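Local structure of K41043 (Homo sapiens, 6KBR) at residues P12-N23 with N39-R48. The protein probably inhibits serine proteases as a small, disulfide-rich Kazal-type domain related to SPINK2, here bound to another protein. Sequence-based numbering, arbitrary orientation.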
loop_
_atom_site.group_PDB
_atom_site.type_symbol
_atom_site.label_atom_id
_atom_site.label_comp_id
_atom_site.label_asym_id
_atom_site.label_seq_id
_atom_site.Cartn_x
_atom_site.Cartn_y
_atom_site.Cartn_z
ATOM N N PRO B 12 11.269 17.061 -12.974
ATOM C CA PRO B 12 10.736 15.684 -12.993
ATOM C C PRO B 12 10.613 15.059 -14.393
ATOM O O PRO B 12 10.160 15.713 -15.321
ATOM C CB PRO B 12 9.344 15.815 -12.335
ATOM C CG PRO B 12 8.964 17.204 -12.534
ATOM C CD PRO B 12 10.218 18.016 -12.621
ATOM N N ASN B 13 10.989 13.791 -14.531
ATOM C CA ASN B 13 10.796 13.111 -15.814
ATOM C C ASN B 13 9.514 12.303 -15.709
ATOM O O ASN B 13 9.487 11.189 -15.145
ATOM C CB ASN B 13 11.987 12.235 -16.246
ATOM C CG ASN B 13 11.815 11.703 -17.670
ATOM O OD1 ASN B 13 10.876 12.086 -18.411
ATOM N ND2 ASN B 13 12.706 10.803 -18.057
ATOM N N CYS B 14 8.441 12.906 -16.216
ATOM C CA CYS B 14 7.131 12.326 -16.070
ATOM C C CYS B 14 6.885 11.139 -17.072
ATOM O O CYS B 14 6.035 10.261 -16.821
ATOM C CB CYS B 14 6.091 13.454 -16.099
ATOM S SG CYS B 14 6.310 14.590 -14.672
ATOM N N ARG B 15 7.704 11.054 -18.126
ATOM C CA ARG B 15 7.624 9.959 -19.118
ATOM C C ARG B 15 7.931 8.579 -18.518
ATOM O O ARG B 15 7.577 7.570 -19.110
ATOM C CB ARG B 15 8.575 10.215 -20.323
ATOM C CG ARG B 15 8.001 10.987 -21.537
ATOM C CD ARG B 15 6.904 12.052 -21.317
ATOM N NE ARG B 15 7.136 13.032 -20.239
ATOM C CZ ARG B 15 8.042 14.022 -20.255
ATOM N NH1 ARG B 15 8.862 14.212 -21.304
ATOM N NH2 ARG B 15 8.141 14.836 -19.194
ATOM N N ARG B 16 8.588 8.542 -17.354
ATOM C CA ARG B 16 8.832 7.287 -16.633
ATOM C C ARG B 16 7.600 6.776 -15.841
ATOM O O ARG B 16 7.677 5.704 -15.241
ATOM C CB ARG B 16 10.083 7.403 -15.731
ATOM C CG ARG B 16 9.909 7.880 -14.279
ATOM C CD ARG B 16 10.863 7.201 -13.281
ATOM N NE ARG B 16 12.140 7.917 -13.098
ATOM C CZ ARG B 16 12.360 8.970 -12.283
ATOM N NH1 ARG B 16 13.576 9.514 -12.209
ATOM N NH2 ARG B 16 11.390 9.497 -11.543
ATOM N N TYR B 17 6.494 7.528 -15.817
ATOM C CA TYR B 17 5.273 7.089 -15.116
ATOM C C TYR B 17 4.138 6.932 -16.073
ATOM O O TYR B 17 4.139 7.546 -17.136
ATOM C CB TYR B 17 4.838 8.094 -14.020
ATOM C CG TYR B 17 5.936 8.304 -13.046
ATOM C CD1 TYR B 17 6.283 7.322 -12.107
ATOM C CD2 TYR B 17 6.707 9.462 -13.092
ATOM C CE1 TYR B 17 7.365 7.524 -11.233
ATOM C CE2 TYR B 17 7.759 9.655 -12.227
ATOM C CZ TYR B 17 8.081 8.684 -11.309
ATOM O OH TYR B 17 9.172 8.943 -10.482
ATOM N N SER B 18 3.139 6.158 -15.662
ATOM C CA SER B 18 1.857 6.169 -16.349
ATOM C C SER B 18 0.946 7.354 -15.966
ATOM O O SER B 18 0.859 7.767 -14.808
ATOM C CB SER B 18 1.147 4.826 -16.163
ATOM O OG SER B 18 -0.209 4.849 -16.582
ATOM N N ILE B 19 0.222 7.891 -16.948
ATOM C CA ILE B 19 -0.821 8.896 -16.657
ATOM C C ILE B 19 -2.044 8.258 -15.994
ATOM O O ILE B 19 -2.906 8.968 -15.439
ATOM C CB ILE B 19 -1.270 9.679 -17.934
ATOM C CG1 ILE B 19 -2.060 8.778 -18.903
ATOM C CG2 ILE B 19 -0.023 10.282 -18.630
ATOM C CD1 ILE B 19 -2.373 9.395 -20.254
ATOM N N HIS B 20 -2.158 6.935 -16.063
ATOM C CA HIS B 20 -3.362 6.210 -15.576
ATOM C C HIS B 20 -3.320 5.696 -14.121
ATOM O O HIS B 20 -4.329 5.193 -13.623
ATOM C CB HIS B 20 -3.624 4.994 -16.481
ATOM C CG HIS B 20 -3.808 5.373 -17.906
ATOM N ND1 HIS B 20 -2.903 5.037 -18.892
ATOM C CD2 HIS B 20 -4.744 6.141 -18.493
ATOM C CE1 HIS B 20 -3.288 5.563 -20.035
ATOM N NE2 HIS B 20 -4.410 6.229 -19.824
ATOM N N GLY B 21 -2.139 5.710 -13.501
ATOM C CA GLY B 21 -2.054 5.341 -12.119
ATOM C C GLY B 21 -0.691 5.645 -11.548
ATOM O O GLY B 21 0.306 5.667 -12.281
ATOM N N CYS B 22 -0.665 5.830 -10.235
ATOM C CA CYS B 22 0.551 6.009 -9.468
ATOM C C CYS B 22 0.537 5.035 -8.284
ATOM O O CYS B 22 -0.490 4.940 -7.604
ATOM C CB CYS B 22 0.586 7.432 -8.894
ATOM S SG CYS B 22 0.989 8.663 -10.117
ATOM N N ASN B 23 1.683 4.367 -8.022
ATOM C CA ASN B 23 1.807 3.479 -6.867
ATOM C C ASN B 23 1.622 4.278 -5.609
ATOM O O ASN B 23 1.763 5.483 -5.652
ATOM C CB ASN B 23 3.056 2.580 -6.862
ATOM C CG ASN B 23 4.436 3.291 -6.629
ATOM O OD1 ASN B 23 5.458 2.801 -7.223
ATOM N ND2 ASN B 23 4.537 4.311 -5.764
ATOM N N ASN B 39 4.516 11.408 -3.853
ATOM C CA ASN B 39 5.586 10.841 -4.618
ATOM C C ASN B 39 5.714 11.568 -5.941
ATOM O O ASN B 39 4.867 12.378 -6.268
ATOM C CB ASN B 39 5.384 9.335 -4.811
ATOM C CG ASN B 39 3.986 8.980 -5.280
ATOM O OD1 ASN B 39 3.458 9.563 -6.235
ATOM N ND2 ASN B 39 3.397 7.987 -4.643
ATOM N N GLU B 40 6.769 11.296 -6.675
ATOM C CA GLU B 40 7.029 12.020 -7.918
ATOM C C GLU B 40 5.960 11.740 -8.954
ATOM O O GLU B 40 5.633 12.610 -9.735
ATOM C CB GLU B 40 8.413 11.677 -8.504
ATOM C CG GLU B 40 8.834 12.610 -9.662
ATOM C CD GLU B 40 10.377 12.557 -9.913
ATOM O OE1 GLU B 40 11.161 12.387 -8.922
ATOM O OE2 GLU B 40 10.759 12.699 -11.103
ATOM N N CYS B 41 5.424 10.531 -8.970
ATOM C CA CYS B 41 4.387 10.185 -9.902
ATOM C C CYS B 41 3.160 11.083 -9.678
ATOM O O CYS B 41 2.551 11.558 -10.661
ATOM C CB CYS B 41 4.053 8.700 -9.829
ATOM S SG CYS B 41 2.764 8.147 -10.988
ATOM N N THR B 42 2.878 11.384 -8.409
ATOM C CA THR B 42 1.718 12.220 -8.023
ATOM C C THR B 42 1.893 13.678 -8.457
ATOM O O THR B 42 0.926 14.342 -8.910
ATOM C CB THR B 42 1.444 12.091 -6.533
ATOM O OG1 THR B 42 1.189 10.709 -6.248
ATOM C CG2 THR B 42 0.247 12.846 -6.115
ATOM N N LEU B 43 3.132 14.155 -8.345
ATOM C CA LEU B 43 3.498 15.470 -8.867
ATOM C C LEU B 43 3.213 15.503 -10.339
ATOM O O LEU B 43 2.560 16.424 -10.835
ATOM C CB LEU B 43 4.991 15.775 -8.605
ATOM C CG LEU B 43 5.549 17.104 -9.103
ATOM C CD1 LEU B 43 4.591 18.253 -8.886
ATOM C CD2 LEU B 43 6.855 17.405 -8.428
ATOM N N CYS B 44 3.724 14.503 -11.048
ATOM C CA CYS B 44 3.482 14.369 -12.495
ATOM C C CYS B 44 1.982 14.385 -12.908
ATOM O O CYS B 44 1.598 15.036 -13.877
ATOM C CB CYS B 44 4.194 13.115 -13.049
ATOM S SG CYS B 44 5.972 13.316 -13.031
ATOM N N MET B 45 1.136 13.682 -12.144
ATOM C CA MET B 45 -0.287 13.780 -12.324
ATOM C C MET B 45 -0.824 15.269 -12.164
ATOM O O MET B 45 -1.572 15.766 -12.978
ATOM C CB MET B 45 -0.975 12.778 -11.384
ATOM C CG MET B 45 -1.017 11.354 -11.990
ATOM S SD MET B 45 -2.160 10.210 -11.165
ATOM C CE MET B 45 -3.712 10.862 -11.792
ATOM N N LYS B 46 -0.417 15.955 -11.126
ATOM C CA LYS B 46 -0.757 17.374 -10.938
ATOM C C LYS B 46 -0.336 18.221 -12.107
ATOM O O LYS B 46 -1.072 19.062 -12.519
ATOM C CB LYS B 46 -0.136 17.953 -9.655
ATOM C CG LYS B 46 -0.724 19.325 -9.298
ATOM C CD LYS B 46 -2.174 19.255 -8.790
ATOM C CE LYS B 46 -2.850 20.608 -8.933
ATOM N NZ LYS B 46 -3.741 20.564 -10.147
ATOM N N ILE B 47 0.848 17.965 -12.647
ATOM C CA ILE B 47 1.348 18.714 -13.824
ATOM C C ILE B 47 0.330 18.556 -14.939
ATOM O O ILE B 47 -0.110 19.553 -15.561
ATOM C CB ILE B 47 2.771 18.244 -14.182
ATOM C CG1 ILE B 47 3.759 18.782 -13.109
ATOM C CG2 ILE B 47 3.165 18.585 -15.658
ATOM C CD1 ILE B 47 5.175 18.382 -13.330
ATOM N N ARG B 48 -0.076 17.300 -15.146
ATOM C CA ARG B 48 -0.990 16.967 -16.239
ATOM C C ARG B 48 -2.397 17.533 -15.957
ATOM O O ARG B 48 -2.927 18.190 -16.830
ATOM C CB ARG B 48 -1.022 15.463 -16.525
ATOM C CG ARG B 48 -1.799 15.142 -17.804
ATOM C CD ARG B 48 -1.616 13.700 -18.298
ATOM N NE ARG B 48 -2.512 13.432 -19.430
ATOM C CZ ARG B 48 -3.799 13.049 -19.331
ATOM N NH1 ARG B 48 -4.382 12.854 -18.132
ATOM N NH2 ARG B 48 -4.530 12.844 -20.451
HETATM O O HOH W 1 1.801 9.926 -13.549
#
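Tyr17 lies over the helix with both disulfides on the helix-facing side of its ring, and the contact is tightest there. CB of Cys41 sits over that face, 3.8 Å from the centroid and offset toward the CD1 side, a CH-pi contact; on the opposite face rests CG of Arg16. The sulfurs of Cys41 and Cys44 approach the ring obliquely, Cys41 SG beside CG and CD1, Cys44 SG nearest CD2. With CG of Tyr17 anti to the carbonyl carbon (chi1 -57°), the ring runs back along the first helical turn until OH reaches CB of Glu40 at 3.5 Å. The SG atoms of Cys14 and Cys44 are bonded at 2.1 Å; the SG of Cys22 joins that of Cys41, and SD of Met45 lies 3.7 Å from Cys22 SG. Two half-cystines of one helix, Cys41 and Cys44, three residues apart and bonded to Cys22 and Cys14, make the usual pairing of the Kazal inhibitor fold. Replacing Tyr17 by an alanine would probably leave Cys41 CB and the Glu40 side chain without the ring that covers them. At the start of the helix, Asn39 is the N-cap: its OD1 takes both N and OG1 of Thr42, while ND2 makes a weak bond to Asn23 O. Cys22 and Asn23 pair antiparallel with a strand of another protein's chain.

Toward solvent the grip slackens. Arg16 NH2 comes suspiciously close to Tyr17 OH, so that bond is doubtful, and its salt bridge to Glu40 OE2 is weak, 3.3 Å and bent, the two planes 60° apart. At the far end Ile19 merely lays CD1 over one face of the exposed Arg48 guanidinium, 4.0 Å from CZ.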